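Local coordinates for erythrocyte membrane protein 1 (Plasmodium falciparum, PDB 2XU0) that probably binds receptors on the host cell surface as a parasite adhesin, represented here by its N-terminal segment and first Duffy-binding-like domain, at residues W315-E318 with W319-F323; E389-Y392 with K393-K397; M400-Q403 with K404-T408; Y426-I429 with D430-L433; F454-P457 with I458-F461. The protein carries 10 engineered substitutions. One frame throughout, in Å; residues are numbered along the deposited sequence.

Interaction 1. Residues W315-E318 with W319-F323; sequences WFEE and WSEEF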
# COMPACT_ATOMS: atom_id res chain seq x y z
N TRP A 315 -4.35 2.80 -0.57
CA TRP A 315 -3.77 2.88 0.77
C TRP A 315 -4.42 1.98 1.78
O TRP A 315 -3.73 1.43 2.62
CB TRP A 315 -3.75 4.33 1.29
CG TRP A 315 -2.82 5.27 0.56
CD1 TRP A 315 -1.86 4.96 -0.36
CD2 TRP A 315 -2.64 6.66 0.89
NE1 TRP A 315 -1.16 6.10 -0.71
CE2 TRP A 315 -1.59 7.15 0.07
CE3 TRP A 315 -3.26 7.55 1.79
CZ2 TRP A 315 -1.18 8.50 0.10
CZ3 TRP A 315 -2.88 8.89 1.79
CH2 TRP A 315 -1.86 9.36 0.95
N PHE A 316 -5.76 1.83 1.70
CA PHE A 316 -6.50 0.98 2.61
C PHE A 316 -6.17 -0.49 2.29
O PHE A 316 -6.05 -1.29 3.21
CB PHE A 316 -8.03 1.29 2.44
CG PHE A 316 -8.99 0.80 3.50
CD1 PHE A 316 -8.53 0.17 4.66
CD2 PHE A 316 -10.37 0.93 3.32
CE1 PHE A 316 -9.43 -0.29 5.64
CE2 PHE A 316 -11.27 0.44 4.28
CZ PHE A 316 -10.80 -0.14 5.44
N GLU A 317 -5.99 -0.85 1.00
CA GLU A 317 -5.63 -2.22 0.61
C GLU A 317 -4.21 -2.53 1.13
O GLU A 317 -3.97 -3.60 1.66
CB GLU A 317 -5.73 -2.40 -0.93
CG GLU A 317 -5.38 -3.79 -1.43
CD GLU A 317 -3.91 -4.11 -1.61
OE1 GLU A 317 -3.08 -3.18 -1.71
OE2 GLU A 317 -3.58 -5.32 -1.60
N GLU A 318 -3.29 -1.58 1.02
CA GLU A 318 -1.93 -1.79 1.55
C GLU A 318 -1.95 -1.80 3.09
O GLU A 318 -1.20 -2.57 3.72
CB GLU A 318 -1.01 -0.68 1.06
CG GLU A 318 0.45 -0.85 1.45
CD GLU A 318 1.33 0.21 0.84
OE1 GLU A 318 0.79 1.07 0.10
OE2 GLU A 318 2.57 0.14 1.03
N TRP A 319 -2.84 -1.00 3.69
CA TRP A 319 -2.96 -0.97 5.15
C TRP A 319 -3.31 -2.36 5.64
O TRP A 319 -2.69 -2.86 6.58
CB TRP A 319 -4.01 0.06 5.62
CG TRP A 319 -4.20 0.08 7.11
CD1 TRP A 319 -3.55 0.87 8.01
CD2 TRP A 319 -5.02 -0.82 7.88
NE1 TRP A 319 -3.93 0.54 9.29
CE2 TRP A 319 -4.83 -0.49 9.24
CE3 TRP A 319 -5.96 -1.82 7.55
CZ2 TRP A 319 -5.53 -1.13 10.27
CZ3 TRP A 319 -6.59 -2.50 8.57
CH2 TRP A 319 -6.36 -2.17 9.92
N SER A 320 -4.34 -2.96 5.04
CA SER A 320 -4.84 -4.28 5.44
C SER A 320 -3.84 -5.42 5.23
O SER A 320 -3.71 -6.29 6.10
CB SER A 320 -6.20 -4.57 4.81
OG SER A 320 -6.09 -4.72 3.41
N GLU A 321 -3.13 -5.41 4.10
CA GLU A 321 -2.11 -6.41 3.76
C GLU A 321 -0.92 -6.35 4.72
O GLU A 321 -0.47 -7.39 5.22
CB GLU A 321 -1.64 -6.26 2.30
CG GLU A 321 -2.64 -6.86 1.30
CD GLU A 321 -2.72 -8.37 1.42
OE1 GLU A 321 -1.78 -9.06 0.98
OE2 GLU A 321 -3.67 -8.85 2.08
N GLU A 322 -0.45 -5.14 5.00
CA GLU A 322 0.66 -4.87 5.91
C GLU A 322 0.27 -5.13 7.34
O GLU A 322 1.12 -5.58 8.10
CB GLU A 322 1.20 -3.44 5.74
CG GLU A 322 1.97 -3.28 4.45
CD GLU A 322 3.28 -4.05 4.42
OE1 GLU A 322 4.27 -3.54 5.00
OE2 GLU A 322 3.31 -5.18 3.89
N PHE A 323 -1.02 -4.90 7.71
CA PHE A 323 -1.54 -5.20 9.05
C PHE A 323 -1.47 -6.72 9.25
O PHE A 323 -0.95 -7.18 10.27
CB PHE A 323 -3.02 -4.69 9.22
CG PHE A 323 -3.77 -5.35 10.37
CD1 PHE A 323 -3.42 -5.09 11.70
CD2 PHE A 323 -4.74 -6.32 10.13
CE1 PHE A 323 -4.06 -5.76 12.75
CE2 PHE A 323 -5.39 -6.98 11.19
CZ PHE A 323 -5.03 -6.70 12.49
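The carbonyl oxygen E317 O is gripped twice. The hydroxyl S320 OG donates to E317 O at 3.0 Å, and the amide E321 N reaches the same oxygen at 3.2 Å along a fairly straight bond; both donors come from one face of the carbonyl plane. S320 can do this because its OG sits between its own backbone N and carbonyl carbon (chi1 68°), folded back over the preceding turn of helix 311-338. The shortest of the helical bonds runs from W319 N to W315 O, 2.8 Å.

On the flank facing the neighbouring helices, W319 CE3 comes to the edge of the F316 ring, 4.2 Å from F316 CE1. W319 carries its indole beside helix 371-407, where NE1 donates to E390.

The other flank is acidic. E317 OE2 rests 3.4 Å from E321 CG. E318 and E322 run alongside each other, with E318 CG 4.1 Å from E322 CG. Two pairs of like charge, E317 with E321 and E318 with E322, would probably repel, but each acid has an outside partner: E317 pairs with R194, E318 with R134, E322 with R325, and E321 accepts from the backbone of H441. This helix of the Duffy-binding-like fold thus turns F316 and W319 to one side and, to the other, buried or half-buried acids whose charge is probably balanced mainly by arginines.

Interaction 2. Residues E389-Y392 with K393-K397; sequences EEFY and KQNLK
K393, Y392 and N395 bury the most surface here, each meeting the chain one turn away. K393 lays its CG 3.4 Å from E389 O, then bends at its last two torsions so that NZ comes to E389 OE1 at 3.0 Å, an i to i+4 salt bridge. K393 was modelled in two conformations, however, so the bridge belongs to one of them and its permanence is doubtful.

Y392 contributes mostly through its carbonyl. Y392 O accepts from L396 N at 3.0 Å, and L396 CG packs 3.4 Å from that same oxygen; beyond the contact, L396 lines the pocket that holds a bound proline. All of this lies in the middle of helix 371-407, one of the long helices of the Duffy-binding-like fold, with one face turned to solvent and the other to helices 311-338 and 429-437.

N395 looks to the inner side. With CG trans to the backbone nitrogen (chi1 -174°), its amide swings toward F391, putting ND2 3.5 Å from F391 CE2. The amide stands almost upright to the ring, the two planes 87° apart. F391 in turn packs on W319, F461 and L433, which hold the ring that N395 meets.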
# COMPACT_ATOMS: atom_id res chain seq x y z
N GLU A 389 -8.06 1.43 15.60
CA GLU A 389 -8.48 2.81 15.39
C GLU A 389 -8.28 3.22 13.93
O GLU A 389 -9.19 3.76 13.32
CB GLU A 389 -7.82 3.78 16.38
CG GLU A 389 -8.12 5.24 16.10
CD GLU A 389 -7.67 6.15 17.23
OE1 GLU A 389 -6.68 6.89 17.03
OE2 GLU A 389 -8.28 6.09 18.32
N GLU A 390 -7.10 2.93 13.38
CA GLU A 390 -6.76 3.16 11.98
C GLU A 390 -7.79 2.52 11.08
O GLU A 390 -8.15 3.10 10.06
CB GLU A 390 -5.37 2.58 11.69
CG GLU A 390 -4.25 3.40 12.31
CD GLU A 390 -2.85 2.85 12.08
OE1 GLU A 390 -2.73 1.82 11.39
OE2 GLU A 390 -1.90 3.38 12.69
N PHE A 391 -8.23 1.30 11.43
CA PHE A 391 -9.23 0.53 10.72
C PHE A 391 -10.59 1.25 10.69
O PHE A 391 -11.16 1.44 9.61
CB PHE A 391 -9.39 -0.89 11.34
CG PHE A 391 -10.58 -1.60 10.74
CD1 PHE A 391 -10.52 -2.12 9.45
CD2 PHE A 391 -11.80 -1.63 11.41
CE1 PHE A 391 -11.65 -2.69 8.85
CE2 PHE A 391 -12.92 -2.20 10.82
CZ PHE A 391 -12.84 -2.72 9.54
N TYR A 392 -11.10 1.69 11.87
CA TYR A 392 -12.40 2.39 11.91
C TYR A 392 -12.35 3.70 11.14
O TYR A 392 -13.32 4.04 10.46
CB TYR A 392 -12.85 2.69 13.36
CG TYR A 392 -13.30 1.49 14.17
CD1 TYR A 392 -14.19 0.56 13.64
CD2 TYR A 392 -13.00 1.39 15.53
CE1 TYR A 392 -14.72 -0.47 14.42
CE2 TYR A 392 -13.48 0.34 16.31
CZ TYR A 392 -14.34 -0.59 15.75
OH TYR A 392 -14.76 -1.65 16.50
N LYS A 393 -11.20 4.40 11.18
CA LYS A 393 -11.03 5.68 10.47
C LYS A 393 -11.14 5.51 8.97
O LYS A 393 -11.71 6.36 8.31
CB LYS A 393 -9.69 6.32 10.80
CG LYS A 393 -9.61 6.91 12.21
CD LYS A 393 -8.26 7.50 12.38
CE LYS A 393 -8.28 8.70 13.28
NZ LYS A 393 -7.66 8.38 14.59
N GLN A 394 -10.60 4.41 8.44
CA GLN A 394 -10.61 4.11 7.00
C GLN A 394 -11.96 3.56 6.57
O GLN A 394 -12.42 3.80 5.46
CB GLN A 394 -9.47 3.17 6.65
CG GLN A 394 -8.15 3.89 6.73
CD GLN A 394 -7.02 2.91 6.61
OE1 GLN A 394 -6.76 2.10 7.50
NE2 GLN A 394 -6.39 2.93 5.46
N ASN A 395 -12.61 2.88 7.49
CA ASN A 395 -13.94 2.32 7.36
C ASN A 395 -14.91 3.47 7.12
O ASN A 395 -15.74 3.41 6.21
CB ASN A 395 -14.29 1.58 8.66
CG ASN A 395 -15.56 0.81 8.66
OD1 ASN A 395 -16.63 1.28 8.25
ND2 ASN A 395 -15.48 -0.37 9.21
N LEU A 396 -14.78 4.54 7.91
CA LEU A 396 -15.59 5.74 7.77
C LEU A 396 -15.27 6.48 6.46
O LEU A 396 -16.19 6.92 5.76
CB LEU A 396 -15.38 6.69 8.98
CG LEU A 396 -15.97 6.24 10.30
CD1 LEU A 396 -15.36 7.00 11.45
CD2 LEU A 396 -17.47 6.45 10.32
N LYS A 397 -13.98 6.62 6.14
CA LYS A 397 -13.56 7.30 4.92
C LYS A 397 -14.13 6.61 3.69
O LYS A 397 -14.47 7.29 2.73
CB LYS A 397 -12.02 7.40 4.82
CG LYS A 397 -11.52 8.35 3.68
CD LYS A 397 -11.97 9.76 3.94
CE LYS A 397 -11.34 10.81 3.07
NZ LYS A 397 -11.84 12.15 3.46

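Interaction 3. Residues M400-Q403 with K404-T408; sequences MEIQ and KWKKT. With PRO (proline), chain B.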
# COMPACT_ATOMS: atom_id res chain seq x y z
N MET A 400 -17.75 7.56 3.28
CA MET A 400 -17.72 8.94 2.82
C MET A 400 -17.39 9.06 1.33
O MET A 400 -18.05 9.84 0.66
CB MET A 400 -16.73 9.76 3.65
CG MET A 400 -17.21 10.00 5.08
SD MET A 400 -15.87 10.52 6.16
CE MET A 400 -15.66 12.22 5.63
N GLU A 401 -16.39 8.28 0.81
CA GLU A 401 -16.03 8.28 -0.62
C GLU A 401 -17.18 7.74 -1.46
O GLU A 401 -17.50 8.33 -2.49
CB GLU A 401 -14.70 7.51 -0.88
CG GLU A 401 -13.48 8.18 -0.26
CD GLU A 401 -13.23 9.60 -0.74
OE1 GLU A 401 -12.58 9.77 -1.79
OE2 GLU A 401 -13.70 10.55 -0.07
N ILE A 402 -17.83 6.66 -1.01
CA ILE A 402 -19.00 6.06 -1.65
C ILE A 402 -20.18 7.08 -1.67
O ILE A 402 -20.82 7.25 -2.71
CB ILE A 402 -19.37 4.72 -0.94
CG1 ILE A 402 -18.42 3.56 -1.32
CG2 ILE A 402 -20.85 4.32 -1.17
CD1 ILE A 402 -18.41 3.08 -2.82
N GLN A 403 -20.44 7.77 -0.53
CA GLN A 403 -21.51 8.79 -0.37
C GLN A 403 -21.26 10.01 -1.24
O GLN A 403 -22.21 10.58 -1.79
CB GLN A 403 -21.69 9.23 1.11
CG GLN A 403 -22.31 8.17 2.03
CD GLN A 403 -23.57 7.54 1.49
OE1 GLN A 403 -23.63 6.33 1.27
NE2 GLN A 403 -24.58 8.35 1.20
N LYS A 404 -19.98 10.42 -1.36
CA LYS A 404 -19.57 11.52 -2.20
C LYS A 404 -19.97 11.17 -3.65
O LYS A 404 -20.52 12.03 -4.34
CB LYS A 404 -18.05 11.74 -2.06
CG LYS A 404 -17.45 12.71 -3.07
CD LYS A 404 -15.93 12.73 -2.99
CE LYS A 404 -15.29 11.51 -3.60
NZ LYS A 404 -13.83 11.68 -3.71
N TRP A 405 -19.77 9.91 -4.08
CA TRP A 405 -20.12 9.45 -5.42
C TRP A 405 -21.63 9.53 -5.69
O TRP A 405 -22.03 10.00 -6.76
CB TRP A 405 -19.60 8.02 -5.70
CG TRP A 405 -20.14 7.46 -6.98
CD1 TRP A 405 -19.78 7.82 -8.25
CD2 TRP A 405 -21.26 6.58 -7.12
NE1 TRP A 405 -20.59 7.19 -9.17
CE2 TRP A 405 -21.52 6.43 -8.50
CE3 TRP A 405 -22.09 5.91 -6.20
CZ2 TRP A 405 -22.55 5.63 -8.99
CZ3 TRP A 405 -23.12 5.12 -6.69
CH2 TRP A 405 -23.35 4.99 -8.07
N LYS A 406 -22.44 9.04 -4.74
CA LYS A 406 -23.90 9.01 -4.82
C LYS A 406 -24.49 10.42 -4.93
O LYS A 406 -25.36 10.65 -5.78
CB LYS A 406 -24.50 8.29 -3.60
CG LYS A 406 -24.73 6.80 -3.82
CD LYS A 406 -24.72 6.02 -2.52
CE LYS A 406 -25.30 4.62 -2.66
NZ LYS A 406 -24.45 3.73 -3.50
N LYS A 407 -23.98 11.35 -4.11
CA LYS A 407 -24.45 12.74 -4.02
C LYS A 407 -23.83 13.71 -5.02
O LYS A 407 -24.44 14.75 -5.27
CB LYS A 407 -24.32 13.27 -2.58
CG LYS A 407 -25.23 12.58 -1.56
CD LYS A 407 -25.20 13.27 -0.19
CE LYS A 407 -26.28 14.31 0.00
NZ LYS A 407 -26.16 15.00 1.31
N THR A 408 -22.64 13.41 -5.57
CA THR A 408 -22.00 14.35 -6.49
C THR A 408 -22.62 14.34 -7.88
O THR A 408 -22.58 13.33 -8.58
CB THR A 408 -20.47 14.35 -6.37
OG1 THR A 408 -20.12 14.67 -5.02
CG2 THR A 408 -19.81 15.37 -7.28
N PRO B . -18.49 12.02 8.82
CA PRO B . -18.28 11.61 10.22
C PRO B . -16.79 11.54 10.57
O PRO B . -15.97 11.28 9.64
CB PRO B . -18.94 10.21 10.29
CG PRO B . -19.02 9.72 8.86
CD PRO B . -19.16 10.97 8.02
OXT PRO B . -16.45 11.69 11.77
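E401 and K404 run alongside each other, one turn apart, and join at their ends: K404 NZ donates to E401 OE1 at 3.0 Å. The ammonium group approaches from above the carboxylate plane, 42° out of it. Both chains have to bend to meet, E401 at chi2 and K404 at chi3.

At the backbone of the same lysine, K404 O takes two bonds from one residue. T408 N and T408 OG1 each reach K404 O at 2.8 Å, from opposite faces of the carbonyl, so the threonine hydroxyl adds a second grip just where the chain leaves helical geometry. W405 sets the edge of its indole toward I402 O, with CE3 3.9 Å from that oxygen, and its NE1 is held by E419. The indole also packs on Y418 of helix 415-423, which touches E401 and I402 as well.

At the other end of the segment M400 stretches away from its neighbours to the bound proline. Its SD lies 3.6 Å from the ligand O and its CG 3.7 Å from the ligand CD, while the backbone amides of N126 and G127 bond the ligand. The whole forms the lysine-rich C-terminal turn of helix 371-407, closed by T408, with one wall of the proline pocket a turn before it.

Interaction 4. Residues Y426-I429 with D430-L433; sequences YSTI and DKFL
D430 starts the segment by touching T428: its OD1 lies 3.4 Å from the methyl T428 CG2. That methyl is turned toward D430 because T428 places CG2 trans to its backbone nitrogen. D430 OD1 also comes 3.7 Å from I429 CG2, so the carboxylate rests against two methyl groups. Its charge near the start of a helix would be expected to suit the partial positive charge of the first turn.

K431 comes next, lying alongside T428 and pointing the same way, with CG 3.8 Å from T428 CB. Its backbone nitrogen makes a weak bond to T428 O. On its other flank the edge of the Y426 ring approaches: Y426 CD1 sits 3.6 Å from K431 O, close to the ring plane. The loop before the helix therefore folds back so that a tyrosine lies against the helical backbone.

Here helix 429-437 begins. T428 occupies the N-cap position, but its side chain makes no capping bond; its carbonyl instead receives the first-turn amides, that of F432 also weakly, at 3.3 Å. F432 sends its ring away from the loop to stack on Y398 of helix 371-407, and the hydroxyl of Y398 in turn bonds Y426 O.

L433 closes the turn more firmly. L433 N donates to I429 O at 2.8 Å, and L433 CG packs 3.8 Å from I429 CD1. I429 has CG1 trans to its nitrogen (chi1 174°), which sends CG1 and the CD1 beyond it along L433. N395 of helix 371-407 lies against both residues.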
# COMPACT_ATOMS: atom_id res chain seq x y z
N TYR A 426 -19.79 -3.74 -4.20
CA TYR A 426 -18.99 -2.87 -3.34
C TYR A 426 -19.47 -1.50 -2.83
O TYR A 426 -18.73 -0.87 -2.08
CB TYR A 426 -17.52 -2.91 -3.77
CG TYR A 426 -17.16 -4.29 -4.28
CD1 TYR A 426 -17.22 -5.41 -3.45
CD2 TYR A 426 -16.90 -4.51 -5.63
CE1 TYR A 426 -17.00 -6.69 -3.94
CE2 TYR A 426 -16.63 -5.78 -6.13
CZ TYR A 426 -16.70 -6.88 -5.28
OH TYR A 426 -16.45 -8.15 -5.76
N SER A 427 -20.74 -1.12 -3.05
CA SER A 427 -21.27 0.11 -2.44
C SER A 427 -21.44 -0.10 -0.92
O SER A 427 -21.38 0.85 -0.14
CB SER A 427 -22.59 0.51 -3.07
OG SER A 427 -22.38 1.45 -4.11
N THR A 428 -21.64 -1.36 -0.53
CA THR A 428 -21.76 -1.83 0.85
C THR A 428 -20.33 -1.95 1.39
O THR A 428 -19.49 -2.55 0.71
CB THR A 428 -22.46 -3.22 0.86
OG1 THR A 428 -23.57 -3.22 -0.05
CG2 THR A 428 -22.91 -3.64 2.24
N ILE A 429 -20.04 -1.36 2.57
CA ILE A 429 -18.71 -1.44 3.19
C ILE A 429 -18.38 -2.91 3.48
O ILE A 429 -17.25 -3.32 3.27
CB ILE A 429 -18.50 -0.48 4.41
CG1 ILE A 429 -17.14 -0.70 5.15
CG2 ILE A 429 -19.64 -0.56 5.40
CD1 ILE A 429 -15.83 -0.38 4.37
N ASP A 430 -19.39 -3.69 3.89
CA ASP A 430 -19.29 -5.11 4.19
C ASP A 430 -18.75 -5.88 2.99
O ASP A 430 -17.85 -6.70 3.18
CB ASP A 430 -20.66 -5.68 4.63
CG ASP A 430 -21.42 -4.86 5.67
OD1 ASP A 430 -21.69 -3.65 5.40
OD2 ASP A 430 -21.81 -5.44 6.71
N LYS A 431 -19.23 -5.60 1.74
CA LYS A 431 -18.72 -6.28 0.54
C LYS A 431 -17.27 -5.88 0.24
O LYS A 431 -16.49 -6.72 -0.18
CB LYS A 431 -19.63 -6.09 -0.68
CG LYS A 431 -21.09 -6.47 -0.44
CD LYS A 431 -21.33 -7.97 -0.24
CE LYS A 431 -22.66 -8.24 0.44
NZ LYS A 431 -23.03 -9.68 0.39
N PHE A 432 -16.91 -4.61 0.47
CA PHE A 432 -15.55 -4.15 0.27
C PHE A 432 -14.61 -4.76 1.33
O PHE A 432 -13.46 -5.06 1.00
CB PHE A 432 -15.46 -2.60 0.20
CG PHE A 432 -14.03 -2.15 -0.06
CD1 PHE A 432 -13.52 -2.11 -1.35
CD2 PHE A 432 -13.19 -1.81 1.00
CE1 PHE A 432 -12.18 -1.78 -1.58
CE2 PHE A 432 -11.86 -1.47 0.77
CZ PHE A 432 -11.36 -1.46 -0.52
N LEU A 433 -15.09 -4.95 2.58
CA LEU A 433 -14.30 -5.55 3.64
C LEU A 433 -13.96 -7.02 3.37
O LEU A 433 -12.86 -7.45 3.73
CB LEU A 433 -14.89 -5.34 5.07
CG LEU A 433 -14.90 -3.90 5.61
CD1 LEU A 433 -15.58 -3.82 6.98
CD2 LEU A 433 -13.50 -3.33 5.73

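Interaction 5. Residues F454-P457 with I458-F461; sequences FNKP and IKTF
K456 O and P457 O are the acceptors that start the single-turn helix 457-460, with K456 at its N-cap position and proline, which has no amide hydrogen to give, as its first residue. K456 O accepts from T460 N at 3.1 Å, and a weak bond from K459 N besides. P457 O takes the amide of F461 at 2.8 Å. The hydroxyl T460 OG1 finds its partner just outside, in the carbonyl of D453, while F454 N is answered by N437, so the chain at D453 and F454 is tied down by two side chains, T460 and N437.

Where no polar bond is made, K456 and K459 lie alongside each other, pointing the same way. How near their ammonium groups come is doubtful, since K456 was modelled in two conformations; both are exposed, so water can be expected to soften any repulsion.

The apolar face turns inward to W319 and F323 of helix 311-338. There T460 CG2 lies over one face of the F461 ring, offset toward its rim. The side chains of F454 and F461 run at about a right angle to each other, and F461 CZ meets the edge of the F454 ring, 3.8 Å from F454 CE1.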
# COMPACT_ATOMS: atom_id res chain seq x y z
N PHE A 454 -12.51 -8.61 8.70
CA PHE A 454 -12.70 -7.18 8.91
C PHE A 454 -14.15 -6.82 9.22
O PHE A 454 -14.40 -5.74 9.78
CB PHE A 454 -12.07 -6.35 7.80
CG PHE A 454 -10.55 -6.46 7.79
CD1 PHE A 454 -9.79 -5.95 8.85
CD2 PHE A 454 -9.89 -7.09 6.75
CE1 PHE A 454 -8.39 -6.05 8.84
CE2 PHE A 454 -8.50 -7.23 6.75
CZ PHE A 454 -7.75 -6.70 7.79
N ASN A 455 -15.10 -7.73 8.88
CA ASN A 455 -16.52 -7.57 9.19
C ASN A 455 -16.81 -8.00 10.65
O ASN A 455 -17.92 -7.84 11.11
CB ASN A 455 -17.41 -8.35 8.20
CG ASN A 455 -17.45 -7.75 6.83
OD1 ASN A 455 -17.24 -8.42 5.81
ND2 ASN A 455 -17.67 -6.47 6.76
N LYS A 456 -15.81 -8.53 11.36
CA LYS A 456 -15.93 -8.92 12.77
C LYS A 456 -14.73 -8.31 13.50
O LYS A 456 -13.77 -9.02 13.81
CB LYS A 456 -15.99 -10.47 12.92
CG LYS A 456 -17.31 -11.06 12.42
CD LYS A 456 -17.52 -12.49 12.89
CE LYS A 456 -18.92 -12.99 12.62
NZ LYS A 456 -19.95 -12.31 13.47
N PRO A 457 -14.72 -6.97 13.72
CA PRO A 457 -13.54 -6.34 14.33
C PRO A 457 -13.12 -6.92 15.67
O PRO A 457 -11.93 -7.07 15.92
CB PRO A 457 -13.92 -4.86 14.40
CG PRO A 457 -14.94 -4.68 13.33
CD PRO A 457 -15.74 -5.97 13.38
N ILE A 458 -14.09 -7.30 16.50
CA ILE A 458 -13.79 -7.90 17.81
C ILE A 458 -12.89 -9.13 17.69
O ILE A 458 -11.93 -9.22 18.44
CB ILE A 458 -15.10 -8.07 18.65
CG1 ILE A 458 -15.60 -6.68 19.16
CG2 ILE A 458 -14.98 -9.06 19.80
CD1 ILE A 458 -14.51 -5.59 19.50
N LYS A 459 -13.11 -10.00 16.68
CA LYS A 459 -12.30 -11.20 16.45
C LYS A 459 -10.95 -10.87 15.79
O LYS A 459 -9.92 -11.43 16.16
CB LYS A 459 -13.06 -12.23 15.59
CG LYS A 459 -14.53 -12.45 15.99
CD LYS A 459 -14.73 -13.64 16.93
CE LYS A 459 -16.19 -14.02 17.07
NZ LYS A 459 -16.74 -14.62 15.83
N THR A 460 -10.95 -9.93 14.83
CA THR A 460 -9.72 -9.57 14.13
C THR A 460 -8.76 -8.74 14.96
O THR A 460 -7.56 -8.83 14.75
CB THR A 460 -10.06 -8.92 12.80
OG1 THR A 460 -11.00 -9.77 12.15
CG2 THR A 460 -8.83 -8.71 11.90
N PHE A 461 -9.29 -7.88 15.83
CA PHE A 461 -8.44 -7.02 16.62
C PHE A 461 -8.56 -7.40 18.11
O PHE A 461 -8.74 -6.54 18.96
CB PHE A 461 -8.73 -5.52 16.34
CG PHE A 461 -8.64 -5.11 14.89
CD1 PHE A 461 -7.44 -4.64 14.36
CD2 PHE A 461 -9.74 -5.21 14.05
CE1 PHE A 461 -7.37 -4.21 13.03
CE2 PHE A 461 -9.68 -4.78 12.72
CZ PHE A 461 -8.49 -4.29 12.22

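Interaction 1 is the buried member, its acids paired mostly with arginines, one of them on its own helix, and with a backbone amide, whereas interaction 3 lies at the surface, where its salt bridge stays within one helix. Interactions 2, 4 and 5 are partly buried, with aromatic or aliphatic side chains inward and exposed residues outward; interaction 2 also buries polar groups. Interactions 2 and 3 follow one another on helix 371-407, which also touches interactions 1, 4 and 5. F316 packs on F432, joining interactions 1 and 4. Interactions 4 and 5 both start short helices by backbone bonds, while interactions 1 and 2 sit inside long ones. Interaction 3 touches interaction 4 but neither 1 nor 5.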